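Local atomic coordinates of putative cell surface protein, similar to internalin proteins (Listeria monocytogenes EGD-e, PDB entry 5KZS), a protein that is of unknown function but, as an internalin-like leucine-rich repeat protein of the cell surface, probably takes part in protein-protein recognition. Residues A[28-33]-A[49-54]; A[137-142]-A[161-166]; A[208-213]-A[231-236]; A[257-262]-A[301-306]. All coordinates share one frame; numbering follows the deposited sequence.

Contact 1: A[28-33]-A[49-54]; sequences AKNLNK and TGLGFE
Asn-30 meets the backbone of Gly-52 with both ends of its side-chain amide, OD1 receiving the peptide N-H and ND2 giving a hydrogen to the carbonyl. The bond from Gly-52 N to Asn-30 OD1 is 2.8 Å long, its donor tilted 33° from the plane of the side-chain carbonyl. The return bond, Asn-30 ND2 to Gly-52 O at 2.7 Å, lies almost in the amide plane and falls on a lone pair of the glycine oxygen. Two fairly straight bonds to one residue fix the rotation of the amide and leave it little freedom to turn over. Asn-30 ND2 also comes within 4.3 Å of Phe-53 CE1, meeting the ring obliquely. This is where the helical N-terminal cap of the internalin domain meets the leucine-rich repeats: strand 50-53 is an outermost strand of the parallel sheet and pairs along its other edge with the strand of Ile-76 and Ser-78. CG of Asn-30 sits anti to the carbonyl carbon (chi1 -74°), which carries the amide from the last turn of helix 21-31 out to the strand. That turn closes in a Schellman motif, with Asn-32 at positive phi. More loosely, Lys-29 CD lies 4.0 Å from Glu-54 OE1, while Lys-29 NZ and Glu-54 OE2 are too far apart for a salt bridge. Asp-26 of the same helix accepts a bond from the Glu-54 backbone N.

Contact 2: A[137-142]-A[161-166]; sequences GAIPDF and DDVPDF
Ile-139 and Asp-162 share the hydrogen bond between the two loops: Ile-139 N reaches Asp-162 O at 2.9 Å, in the carbonyl plane and on a lone pair. Apolar contact follows from the same isoleucine. Its CG2 meets the edge of the Phe-166 ring in plane, 3.8 Å from CE1, while CD1 approaches Val-163 CG2 and CB faces Pro-164 CD. Between aromatic side chains the meeting is rim to rim. Phe-142 and Phe-166 lie side by side and point the same way, their planes 4° apart and their centroids separated by 5.7 Å, so neither ring covers the other. Such a ladder of equivalent residues belongs to the leucine-rich repeat solenoid: the matching sequences Ile-Pro-Asp-Phe and Val-Pro-Asp-Phe run nearly parallel in successive coils, each with an inverse gamma turn centred on its aspartate. Within each coil the proline carbonyl oxygen lies over a face of the ring, Pro-140 O 3.5 Å above the centre of Phe-142, Pro-164 O offset toward the rim of Phe-166. Among the polar groups, Asp-141 has CG anti to its backbone N (chi1 -173°), which brings OD1 to 3.5 Å from Phe-166 CA and lets OD2 bond His-167 ND1. Asp-162 directs OD2 to the backbone N of Thr-159.

Contact 3: A[208-213]-A[231-236]; sequences MTNFTN and PSNVLN
Asn-210 extends its amide against Pro-231, Ser-232 and Asn-233, joining the non-strand sides of two neighbouring coils near the C-terminal end of the leucine-rich repeat solenoid. The tight part lies around its oxygen. Asn-210 OD1 accepts the backbone N-H of Asn-233 at 2.9 Å, an almost straight bond in the carbonyl plane and on a lone pair. The same oxygen lies 3.3 Å from Pro-231 CB. CG is anti to the backbone N (chi1 -168°), and this extended torsion takes the amide across to the turn in which Val-234 N bonds Pro-231 O. On the buried side the packing is wider: Phe-211 CB and Val-234 CG1 are 4.2 Å apart, Val-234 CG2 stands at the edge of the phenylalanine ring, and selenomethionine Met-208 touches Pro-231 through CG and SE. Thr-209 O covers the centre of one face of the Phe-211 ring from within its own coil. Toward solvent the hold is looser. Exposed Asn-233 crosses Asn-210 at about a right angle, its ND2 making weak bonds to Asn-210 O and Phe-211 O, the first bent to 126°. Thr-212 scarcely joins in; its hydroxyl bonds Asp-187 of the preceding coil. At the exposed Ser-232, OG takes a hydrogen from Asn-210 ND2 at 3.1 Å, standing 23° out of the amide plane.

Contact 4: A[257-262]-A[301-306]; sequences TCTIQL and SITLDT
Strands 258-261 and 301-304 run antiparallel, with 157° between their directions, and four backbone bonds join the hydrogen-bonded pairs Cys-258 with Leu-304 and Ile-260 with Ile-302. The shortest is Leu-304 N to Cys-258 O at 2.7 Å. On the face bearing Thr-259 and Thr-303, these two hydroxyls bond each other, OG1 to OG1 at 3.1 Å. Both threonines hold OG1 anti to the carbonyl carbon (chi1 -58° and -60°), which turns the two oxygens toward each other across the non-hydrogen-bonded pair. Beside them Thr-259 CG2 presses on Ser-301 CB at 3.5 Å, tighter than usual carbon contact, while Ser-301 OG turns to Thr-299. On the face of Cys-258, Ile-260, Ile-302 and Leu-304, Ile-260 CG1 lies 4.2 Å from Ile-302 CB; just beyond the strand Leu-262 crosses Ile-302 at a slant, CD2 to CD1 4.0 Å. Thr-306 brings CG2 to 3.8 Å from Cys-258 CB and bonds Glu-256 O through OG1. Val-247, Val-318 and Trp-335 pack on Ile-260 from this buried side. The pairing places 258-261 at an outer edge of the mixed sheet in the C-terminal beta domain, consistent with the immunoglobulin-like inter-repeat domain that follows the repeats in internalins.

The four contacts follow one another along the chain without interleaving and trace the elongated molecule from its N-terminal cap to its C-terminal beta domain. Contact 1 joins helix 21-31 to strand 50-53, the first strand of the nine-stranded parallel sheet. Contacts 2 and 3 lie between neighbouring coils on the side of the solenoid away from that sheet, with centres about 21 Å apart. Contact 4 belongs to the separate mixed sheet, about 27 Å from contact 3 and about 63 Å from contact 1, centre to centre. None touches another; together they sample cap, repeats and terminal domain of a continuous internalin-like rod, whose long sheet is a probable partner-binding surface as in related internalins.

Contact 1: A[28-33]-A[49-54]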
loop_
_atom_site.group_PDB
_atom_site.type_symbol
_atom_site.label_atom_id
_atom_site.label_comp_id
_atom_site.label_asym_id
_atom_site.label_seq_id
_atom_site.Cartn_x
_atom_site.Cartn_y
_atom_site.Cartn_z
ATOM N N ALA A 28 5.625 14.968 -28.914
ATOM C CA ALA A 28 4.850 15.836 -29.813
ATOM C C ALA A 28 3.572 16.255 -29.143
ATOM O O ALA A 28 3.253 17.442 -29.090
ATOM C CB ALA A 28 4.534 15.128 -31.118
ATOM N N LYS A 29 2.864 15.258 -28.617
ATOM C CA LYS A 29 1.655 15.484 -27.838
ATOM C C LYS A 29 1.914 16.369 -26.614
ATOM O O LYS A 29 1.158 17.284 -26.362
ATOM C CB LYS A 29 1.022 14.163 -27.406
ATOM C CG LYS A 29 -0.454 14.303 -27.064
ATOM C CD LYS A 29 -0.888 13.436 -25.892
ATOM C CE LYS A 29 -2.406 13.394 -25.781
ATOM N NZ LYS A 29 -2.803 12.499 -24.659
ATOM N N ASN A 30 2.991 16.132 -25.878
ATOM C CA ASN A 30 3.302 16.969 -24.709
ATOM C C ASN A 30 3.551 18.444 -25.047
ATOM O O ASN A 30 3.257 19.321 -24.245
ATOM C CB ASN A 30 4.505 16.404 -23.945
ATOM C CG ASN A 30 4.168 15.138 -23.152
ATOM O OD1 ASN A 30 3.188 15.086 -22.419
ATOM N ND2 ASN A 30 5.002 14.119 -23.282
ATOM N N LEU A 31 4.096 18.695 -26.237
ATOM C CA LEU A 31 4.438 20.040 -26.728
ATOM C C LEU A 31 3.347 20.667 -27.586
ATOM O O LEU A 31 3.492 21.802 -28.053
ATOM C CB LEU A 31 5.712 19.959 -27.570
ATOM C CG LEU A 31 7.026 19.767 -26.823
ATOM C CD1 LEU A 31 8.028 19.038 -27.703
ATOM C CD2 LEU A 31 7.578 21.108 -26.350
ATOM N N ASN A 32 2.280 19.911 -27.821
ATOM C CA ASN A 32 1.136 20.353 -28.604
ATOM C C ASN A 32 1.531 20.624 -30.056
ATOM O O ASN A 32 1.226 21.678 -30.613
ATOM C CB ASN A 32 0.457 21.553 -27.929
ATOM C CG ASN A 32 -1.001 21.293 -27.669
ATOM O OD1 ASN A 32 -1.384 20.905 -26.554
ATOM N ND2 ASN A 32 -1.825 21.448 -28.707
ATOM N N LYS A 33 2.217 19.648 -30.650
ATOM C CA LYS A 33 2.641 19.713 -32.033
ATOM C C LYS A 33 2.047 18.532 -32.780
ATOM O O LYS A 33 2.006 17.432 -32.259
ATOM C CB LYS A 33 4.167 19.685 -32.111
ATOM C CG LYS A 33 4.852 20.862 -31.425
ATOM C CD LYS A 33 4.943 22.086 -32.325
ATOM C CE LYS A 33 5.261 23.345 -31.526
ATOM N NZ LYS A 33 5.793 24.432 -32.392
ATOM N N THR A 49 5.220 22.260 -18.181
ATOM C CA THR A 49 5.224 21.955 -16.738
ATOM C C THR A 49 4.942 20.478 -16.403
ATOM O O THR A 49 5.060 20.084 -15.239
ATOM C CB THR A 49 4.247 22.861 -15.942
ATOM O OG1 THR A 49 2.892 22.593 -16.321
ATOM C CG2 THR A 49 4.560 24.341 -16.168
ATOM N N GLY A 50 4.603 19.664 -17.406
ATOM C CA GLY A 50 4.298 18.251 -17.196
ATOM C C GLY A 50 4.601 17.425 -18.426
ATOM O O GLY A 50 4.541 17.930 -19.531
ATOM N N LEU A 51 4.928 16.155 -18.228
ATOM C CA LEU A 51 5.247 15.237 -19.317
ATOM C C LEU A 51 4.464 13.947 -19.143
ATOM O O LEU A 51 4.673 13.232 -18.172
ATOM C CB LEU A 51 6.746 14.915 -19.305
ATOM C CG LEU A 51 7.728 16.069 -19.561
ATOM C CD1 LEU A 51 9.157 15.576 -19.415
ATOM C CD2 LEU A 51 7.532 16.682 -20.939
ATOM N N GLY A 52 3.557 13.653 -20.067
ATOM C CA GLY A 52 2.851 12.366 -20.090
ATOM C C GLY A 52 3.477 11.413 -21.091
ATOM O O GLY A 52 4.092 11.851 -22.062
ATOM N N PHE A 53 3.320 10.111 -20.854
ATOM C CA PHE A 53 3.817 9.077 -21.769
ATOM C C PHE A 53 2.830 7.943 -21.806
ATOM O O PHE A 53 2.307 7.548 -20.772
ATOM C CB PHE A 53 5.199 8.559 -21.326
ATOM C CG PHE A 53 6.229 9.641 -21.244
ATOM C CD1 PHE A 53 6.934 10.026 -22.372
ATOM C CD2 PHE A 53 6.430 10.336 -20.053
ATOM C CE1 PHE A 53 7.838 11.067 -22.311
ATOM C CE2 PHE A 53 7.332 11.381 -19.989
ATOM C CZ PHE A 53 8.039 11.745 -21.120
ATOM N N GLU A 54 2.576 7.421 -22.997
ATOM C CA GLU A 54 1.564 6.374 -23.182
ATOM C C GLU A 54 1.871 5.307 -24.243
ATOM O O GLU A 54 1.228 4.261 -24.252
ATOM C CB GLU A 54 0.178 7.013 -23.446
ATOM C CG GLU A 54 0.122 8.051 -24.577
ATOM C CD GLU A 54 0.672 9.437 -24.203
ATOM O OE1 GLU A 54 1.233 10.129 -25.101
ATOM O OE2 GLU A 54 0.550 9.838 -23.015
#

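Contact 2: A[137-142]-A[161-166]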
loop_
_atom_site.group_PDB
_atom_site.type_symbol
_atom_site.label_atom_id
_atom_site.label_comp_id
_atom_site.label_asym_id
_atom_site.label_seq_id
_atom_site.Cartn_x
_atom_site.Cartn_y
_atom_site.Cartn_z
ATOM N N GLY A 137 12.937 -6.231 -7.157
ATOM C CA GLY A 137 13.747 -6.027 -5.979
ATOM C C GLY A 137 12.975 -5.411 -4.810
ATOM O O GLY A 137 11.832 -5.841 -4.457
ATOM N N ALA A 138 13.608 -4.368 -4.255
ATOM C CA ALA A 138 13.263 -3.813 -2.959
ATOM C C ALA A 138 13.168 -2.317 -3.054
ATOM O O ALA A 138 13.566 -1.704 -4.056
ATOM C CB ALA A 138 14.350 -4.174 -1.957
ATOM N N ILE A 139 12.689 -1.724 -1.974
ATOM C CA ILE A 139 12.588 -0.283 -1.897
ATOM C C ILE A 139 13.914 0.203 -1.375
ATOM O O ILE A 139 14.370 -0.263 -0.342
ATOM C CB ILE A 139 11.449 0.189 -0.972
ATOM C CG1 ILE A 139 10.143 -0.510 -1.349
ATOM C CG2 ILE A 139 11.267 1.705 -1.060
ATOM C CD1 ILE A 139 9.067 -0.379 -0.297
ATOM N N PRO A 140 14.551 1.130 -2.095
ATOM C CA PRO A 140 15.810 1.625 -1.574
ATOM C C PRO A 140 15.575 2.545 -0.378
ATOM O O PRO A 140 14.540 3.214 -0.289
ATOM C CB PRO A 140 16.380 2.407 -2.749
ATOM C CG PRO A 140 15.166 2.940 -3.431
ATOM C CD PRO A 140 14.089 1.910 -3.258
ATOM N N ASP A 141 16.530 2.539 0.539
ATOM C CA ASP A 141 16.569 3.490 1.629
ATOM C C ASP A 141 17.105 4.835 1.097
ATOM O O ASP A 141 18.313 5.108 1.138
ATOM C CB ASP A 141 17.465 2.927 2.722
ATOM C CG ASP A 141 17.447 3.753 3.972
ATOM O OD1 ASP A 141 16.716 4.778 4.020
ATOM O OD2 ASP A 141 18.171 3.357 4.918
ATOM N N PHE A 142 16.174 5.674 0.644
ATOM C CA PHE A 142 16.462 6.833 -0.222
ATOM C C PHE A 142 17.473 7.805 0.360
ATOM O O PHE A 142 17.321 8.226 1.501
ATOM C CB PHE A 142 15.203 7.649 -0.511
ATOM C CG PHE A 142 14.044 6.839 -1.010
ATOM C CD1 PHE A 142 14.003 6.390 -2.321
ATOM C CD2 PHE A 142 12.989 6.527 -0.167
ATOM C CE1 PHE A 142 12.919 5.650 -2.787
ATOM C CE2 PHE A 142 11.920 5.782 -0.624
ATOM C CZ PHE A 142 11.883 5.343 -1.935
ATOM N N ASP A 161 10.909 -8.030 3.633
ATOM C CA ASP A 161 12.305 -7.840 3.175
ATOM C C ASP A 161 12.518 -6.695 2.158
ATOM O O ASP A 161 13.635 -6.200 2.037
ATOM C CB ASP A 161 12.897 -9.161 2.623
ATOM C CG ASP A 161 11.995 -9.830 1.586
ATOM O OD1 ASP A 161 10.877 -10.279 1.970
ATOM O OD2 ASP A 161 12.389 -9.902 0.400
ATOM N N ASP A 162 11.468 -6.281 1.438
ATOM C CA ASP A 162 11.528 -5.119 0.528
ATOM C C ASP A 162 11.468 -3.753 1.219
ATOM O O ASP A 162 11.798 -2.745 0.605
ATOM C CB ASP A 162 10.402 -5.171 -0.521
ATOM C CG ASP A 162 10.459 -6.419 -1.416
ATOM O OD1 ASP A 162 11.544 -7.016 -1.579
ATOM O OD2 ASP A 162 9.404 -6.805 -1.974
ATOM N N VAL A 163 11.052 -3.708 2.480
ATOM C CA VAL A 163 10.849 -2.443 3.178
ATOM C C VAL A 163 11.968 -2.138 4.171
ATOM O O VAL A 163 12.093 -2.829 5.168
ATOM C CB VAL A 163 9.526 -2.472 3.945
ATOM C CG1 VAL A 163 9.217 -1.096 4.540
ATOM C CG2 VAL A 163 8.405 -2.943 3.021
ATOM N N PRO A 164 12.773 -1.087 3.912
ATOM C CA PRO A 164 13.859 -0.701 4.821
ATOM C C PRO A 164 13.359 0.253 5.905
ATOM O O PRO A 164 12.276 0.841 5.753
ATOM C CB PRO A 164 14.806 0.048 3.891
ATOM C CG PRO A 164 13.879 0.748 2.959
ATOM C CD PRO A 164 12.697 -0.163 2.762
ATOM N N ASP A 165 14.144 0.427 6.967
ATOM C CA ASP A 165 13.814 1.418 7.988
ATOM C C ASP A 165 14.320 2.779 7.542
ATOM O O ASP A 165 15.413 3.192 7.919
ATOM C CB ASP A 165 14.417 1.053 9.336
ATOM C CG ASP A 165 14.151 2.107 10.405
ATOM O OD1 ASP A 165 13.311 3.012 10.161
ATOM O OD2 ASP A 165 14.782 2.023 11.488
ATOM N N PHE A 166 13.480 3.496 6.800
ATOM C CA PHE A 166 13.901 4.680 6.044
ATOM C C PHE A 166 14.629 5.736 6.887
ATOM O O PHE A 166 14.035 6.330 7.792
ATOM C CB PHE A 166 12.698 5.345 5.383
ATOM C CG PHE A 166 11.971 4.475 4.393
ATOM C CD1 PHE A 166 12.455 4.309 3.108
ATOM C CD2 PHE A 166 10.769 3.860 4.736
ATOM C CE1 PHE A 166 11.777 3.524 2.186
ATOM C CE2 PHE A 166 10.087 3.071 3.820
ATOM C CZ PHE A 166 10.592 2.904 2.541
#

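Contact 3: A[208-213]-A[231-236]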
loop_
_atom_site.group_PDB
_atom_site.type_symbol
_atom_site.label_atom_id
_atom_site.label_comp_id
_atom_site.label_asym_id
_atom_site.label_seq_id
_atom_site.Cartn_x
_atom_site.Cartn_y
_atom_site.Cartn_z
HETATM N N MSE A 208 1.753 -7.375 15.506
HETATM C CA MSE A 208 2.686 -6.650 14.649
HETATM C C MSE A 208 3.478 -5.718 15.515
HETATM O O MSE A 208 3.226 -5.587 16.713
HETATM C CB MSE A 208 1.900 -5.874 13.579
HETATM C CG MSE A 208 1.264 -4.591 14.140
HETATM SE SE MSE A 208 0.115 -3.612 12.866
HETATM C CE MSE A 208 1.568 -2.433 12.226
ATOM N N THR A 209 4.417 -5.039 14.885
ATOM C CA THR A 209 5.261 -4.040 15.517
ATOM C C THR A 209 4.521 -2.934 16.237
ATOM O O THR A 209 3.736 -2.238 15.633
ATOM C CB THR A 209 6.088 -3.383 14.427
ATOM O OG1 THR A 209 6.852 -4.408 13.783
ATOM C CG2 THR A 209 6.998 -2.306 15.001
ATOM N N ASN A 210 4.807 -2.752 17.516
ATOM C CA ASN A 210 4.143 -1.738 18.325
ATOM C C ASN A 210 4.954 -0.455 18.232
ATOM O O ASN A 210 5.845 -0.218 19.037
ATOM C CB ASN A 210 4.010 -2.224 19.773
ATOM C CG ASN A 210 3.073 -1.367 20.609
ATOM O OD1 ASN A 210 2.294 -0.567 20.085
ATOM N ND2 ASN A 210 3.128 -1.548 21.925
ATOM N N PHE A 211 4.616 0.383 17.258
ATOM C CA PHE A 211 5.488 1.499 16.835
ATOM C C PHE A 211 5.869 2.474 17.956
ATOM O O PHE A 211 4.994 3.106 18.554
ATOM C CB PHE A 211 4.841 2.286 15.683
ATOM C CG PHE A 211 4.619 1.468 14.441
ATOM C CD1 PHE A 211 5.687 0.901 13.766
ATOM C CD2 PHE A 211 3.340 1.263 13.947
ATOM C CE1 PHE A 211 5.472 0.140 12.626
ATOM C CE2 PHE A 211 3.126 0.507 12.808
ATOM C CZ PHE A 211 4.184 -0.058 12.148
ATOM N N THR A 212 7.174 2.600 18.208
ATOM C CA THR A 212 7.698 3.415 19.317
ATOM C C THR A 212 7.851 4.913 19.011
ATOM O O THR A 212 7.743 5.741 19.922
ATOM C CB THR A 212 9.067 2.879 19.807
ATOM O OG1 THR A 212 9.943 2.679 18.697
ATOM C CG2 THR A 212 8.895 1.555 20.541
ATOM N N ASN A 213 8.096 5.256 17.744
ATOM C CA ASN A 213 8.541 6.596 17.374
ATOM C C ASN A 213 7.793 7.210 16.180
ATOM O O ASN A 213 8.405 7.876 15.328
ATOM C CB ASN A 213 10.047 6.546 17.091
ATOM C CG ASN A 213 10.696 7.916 17.134
ATOM O OD1 ASN A 213 10.256 8.804 17.868
ATOM N ND2 ASN A 213 11.739 8.098 16.340
ATOM N N PRO A 231 -1.487 -2.959 18.133
ATOM C CA PRO A 231 -0.378 -2.270 18.800
ATOM C C PRO A 231 -0.837 -1.075 19.649
ATOM O O PRO A 231 -1.276 -0.047 19.108
ATOM C CB PRO A 231 0.487 -1.799 17.634
ATOM C CG PRO A 231 -0.475 -1.632 16.503
ATOM C CD PRO A 231 -1.461 -2.746 16.674
ATOM N N SER A 232 -0.713 -1.233 20.969
ATOM C CA SER A 232 -1.198 -0.265 21.970
ATOM C C SER A 232 -0.702 1.193 21.830
ATOM O O SER A 232 -1.416 2.117 22.231
ATOM C CB SER A 232 -0.829 -0.757 23.366
ATOM O OG SER A 232 0.577 -0.838 23.498
ATOM N N ASN A 233 0.503 1.395 21.284
ATOM C CA ASN A 233 1.092 2.752 21.157
ATOM C C ASN A 233 0.397 3.657 20.131
ATOM O O ASN A 233 0.549 4.879 20.181
ATOM C CB ASN A 233 2.590 2.684 20.808
ATOM C CG ASN A 233 3.425 2.065 21.902
ATOM O OD1 ASN A 233 3.002 1.969 23.052
ATOM N ND2 ASN A 233 4.623 1.635 21.545
ATOM N N VAL A 234 -0.350 3.058 19.212
ATOM C CA VAL A 234 -0.965 3.791 18.117
ATOM C C VAL A 234 -2.446 3.459 18.005
ATOM O O VAL A 234 -3.027 3.522 16.925
ATOM C CB VAL A 234 -0.238 3.490 16.788
ATOM C CG1 VAL A 234 1.185 4.023 16.844
ATOM C CG2 VAL A 234 -0.248 1.995 16.454
ATOM N N LEU A 235 -3.066 3.136 19.131
ATOM C CA LEU A 235 -4.419 2.617 19.104
ATOM C C LEU A 235 -5.394 3.650 18.572
ATOM O O LEU A 235 -6.187 3.328 17.695
ATOM C CB LEU A 235 -4.848 2.136 20.491
ATOM C CG LEU A 235 -6.159 1.354 20.563
ATOM C CD1 LEU A 235 -6.211 0.194 19.574
ATOM C CD2 LEU A 235 -6.338 0.866 21.987
ATOM N N ASN A 236 -5.298 4.888 19.065
ATOM C CA ASN A 236 -6.199 5.998 18.642
ATOM C C ASN A 236 -6.290 6.164 17.119
ATOM O O ASN A 236 -7.353 6.455 16.570
ATOM C CB ASN A 236 -5.735 7.347 19.216
ATOM C CG ASN A 236 -5.586 7.333 20.728
ATOM O OD1 ASN A 236 -6.480 6.890 21.451
ATOM N ND2 ASN A 236 -4.450 7.825 21.214
#

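Contact 4: A[257-262]-A[301-306]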
loop_
_atom_site.group_PDB
_atom_site.type_symbol
_atom_site.label_atom_id
_atom_site.label_comp_id
_atom_site.label_asym_id
_atom_site.label_seq_id
_atom_site.Cartn_x
_atom_site.Cartn_y
_atom_site.Cartn_z
ATOM N N THR A 257 -18.149 -24.717 29.240
ATOM C CA THR A 257 -18.130 -23.580 28.348
ATOM C C THR A 257 -16.762 -23.438 27.661
ATOM O O THR A 257 -15.774 -24.052 28.074
ATOM C CB THR A 257 -18.478 -22.273 29.099
ATOM O OG1 THR A 257 -17.684 -22.146 30.281
ATOM C CG2 THR A 257 -19.966 -22.243 29.479
ATOM N N CYS A 258 -16.718 -22.644 26.596
ATOM C CA CYS A 258 -15.468 -22.344 25.901
ATOM C C CYS A 258 -15.176 -20.850 25.969
ATOM O O CYS A 258 -16.012 -20.034 25.579
ATOM C CB CYS A 258 -15.522 -22.780 24.437
ATOM S SG CYS A 258 -13.995 -22.392 23.544
ATOM N N THR A 259 -13.990 -20.500 26.456
ATOM C CA THR A 259 -13.561 -19.116 26.518
ATOM C C THR A 259 -12.343 -18.931 25.604
ATOM O O THR A 259 -11.423 -19.767 25.601
ATOM C CB THR A 259 -13.239 -18.706 27.966
ATOM O OG1 THR A 259 -14.402 -18.899 28.779
ATOM C CG2 THR A 259 -12.812 -17.235 28.037
ATOM N N ILE A 260 -12.348 -17.842 24.829
ATOM C CA ILE A 260 -11.222 -17.480 23.960
ATOM C C ILE A 260 -10.718 -16.093 24.329
ATOM O O ILE A 260 -11.461 -15.293 24.887
ATOM C CB ILE A 260 -11.596 -17.553 22.466
ATOM C CG1 ILE A 260 -12.797 -16.654 22.140
ATOM C CG2 ILE A 260 -11.899 -18.995 22.071
ATOM C CD1 ILE A 260 -12.988 -16.405 20.660
ATOM N N GLN A 261 -9.445 -15.831 24.049
ATOM C CA GLN A 261 -8.864 -14.493 24.213
ATOM C C GLN A 261 -8.929 -13.807 22.852
ATOM O O GLN A 261 -8.707 -14.451 21.821
ATOM C CB GLN A 261 -7.404 -14.571 24.709
ATOM C CG GLN A 261 -7.189 -15.393 25.989
ATOM C CD GLN A 261 -7.924 -14.822 27.203
ATOM O OE1 GLN A 261 -8.031 -13.597 27.359
ATOM N NE2 GLN A 261 -8.433 -15.707 28.070
ATOM N N LEU A 262 -9.269 -12.517 22.842
ATOM C CA LEU A 262 -9.377 -11.753 21.592
ATOM C C LEU A 262 -9.311 -10.251 21.870
ATOM O O LEU A 262 -10.329 -9.554 21.786
ATOM C CB LEU A 262 -10.678 -12.125 20.867
ATOM C CG LEU A 262 -10.898 -11.602 19.452
ATOM C CD1 LEU A 262 -9.737 -12.028 18.559
ATOM C CD2 LEU A 262 -12.227 -12.098 18.895
ATOM N N SER A 301 -11.738 -11.446 27.217
ATOM C CA SER A 301 -12.166 -12.752 26.713
ATOM C C SER A 301 -13.636 -12.744 26.322
ATOM O O SER A 301 -14.426 -11.908 26.768
ATOM C CB SER A 301 -11.878 -13.890 27.712
ATOM O OG SER A 301 -11.538 -13.417 29.001
ATOM N N ILE A 302 -13.967 -13.688 25.457
ATOM C CA ILE A 302 -15.312 -13.905 24.993
ATOM C C ILE A 302 -15.624 -15.356 25.327
ATOM O O ILE A 302 -14.814 -16.239 25.040
ATOM C CB ILE A 302 -15.423 -13.614 23.480
ATOM C CG1 ILE A 302 -15.352 -12.103 23.243
ATOM C CG2 ILE A 302 -16.716 -14.175 22.887
ATOM C CD1 ILE A 302 -14.948 -11.728 21.828
ATOM N N THR A 303 -16.784 -15.584 25.955
ATOM C CA THR A 303 -17.219 -16.916 26.367
ATOM C C THR A 303 -18.398 -17.385 25.524
ATOM O O THR A 303 -19.370 -16.655 25.351
ATOM C CB THR A 303 -17.587 -16.937 27.859
ATOM O OG1 THR A 303 -16.434 -16.557 28.625
ATOM C CG2 THR A 303 -18.036 -18.332 28.291
ATOM N N LEU A 304 -18.280 -18.596 24.990
ATOM C CA LEU A 304 -19.349 -19.235 24.248
ATOM C C LEU A 304 -19.957 -20.323 25.129
ATOM O O LEU A 304 -19.228 -21.136 25.696
ATOM C CB LEU A 304 -18.818 -19.877 22.966
ATOM C CG LEU A 304 -17.892 -19.139 21.961
ATOM C CD1 LEU A 304 -18.285 -19.546 20.545
ATOM C CD2 LEU A 304 -17.879 -17.622 22.088
ATOM N N ASP A 305 -21.283 -20.343 25.243
ATOM C CA ASP A 305 -21.974 -21.407 25.972
ATOM C C ASP A 305 -21.989 -22.714 25.155
ATOM O O ASP A 305 -22.978 -23.056 24.507
ATOM C CB ASP A 305 -23.387 -20.965 26.380
ATOM C CG ASP A 305 -23.974 -21.810 27.512
ATOM O OD1 ASP A 305 -23.515 -22.958 27.723
ATOM O OD2 ASP A 305 -24.897 -21.312 28.197
ATOM N N THR A 306 -20.879 -23.449 25.231
ATOM C CA THR A 306 -20.720 -24.739 24.542
ATOM C C THR A 306 -21.184 -25.937 25.366
ATOM O O THR A 306 -20.906 -27.075 24.988
ATOM C CB THR A 306 -19.244 -24.968 24.123
ATOM O OG1 THR A 306 -18.371 -24.820 25.256
ATOM C CG2 THR A 306 -18.849 -23.979 23.046
#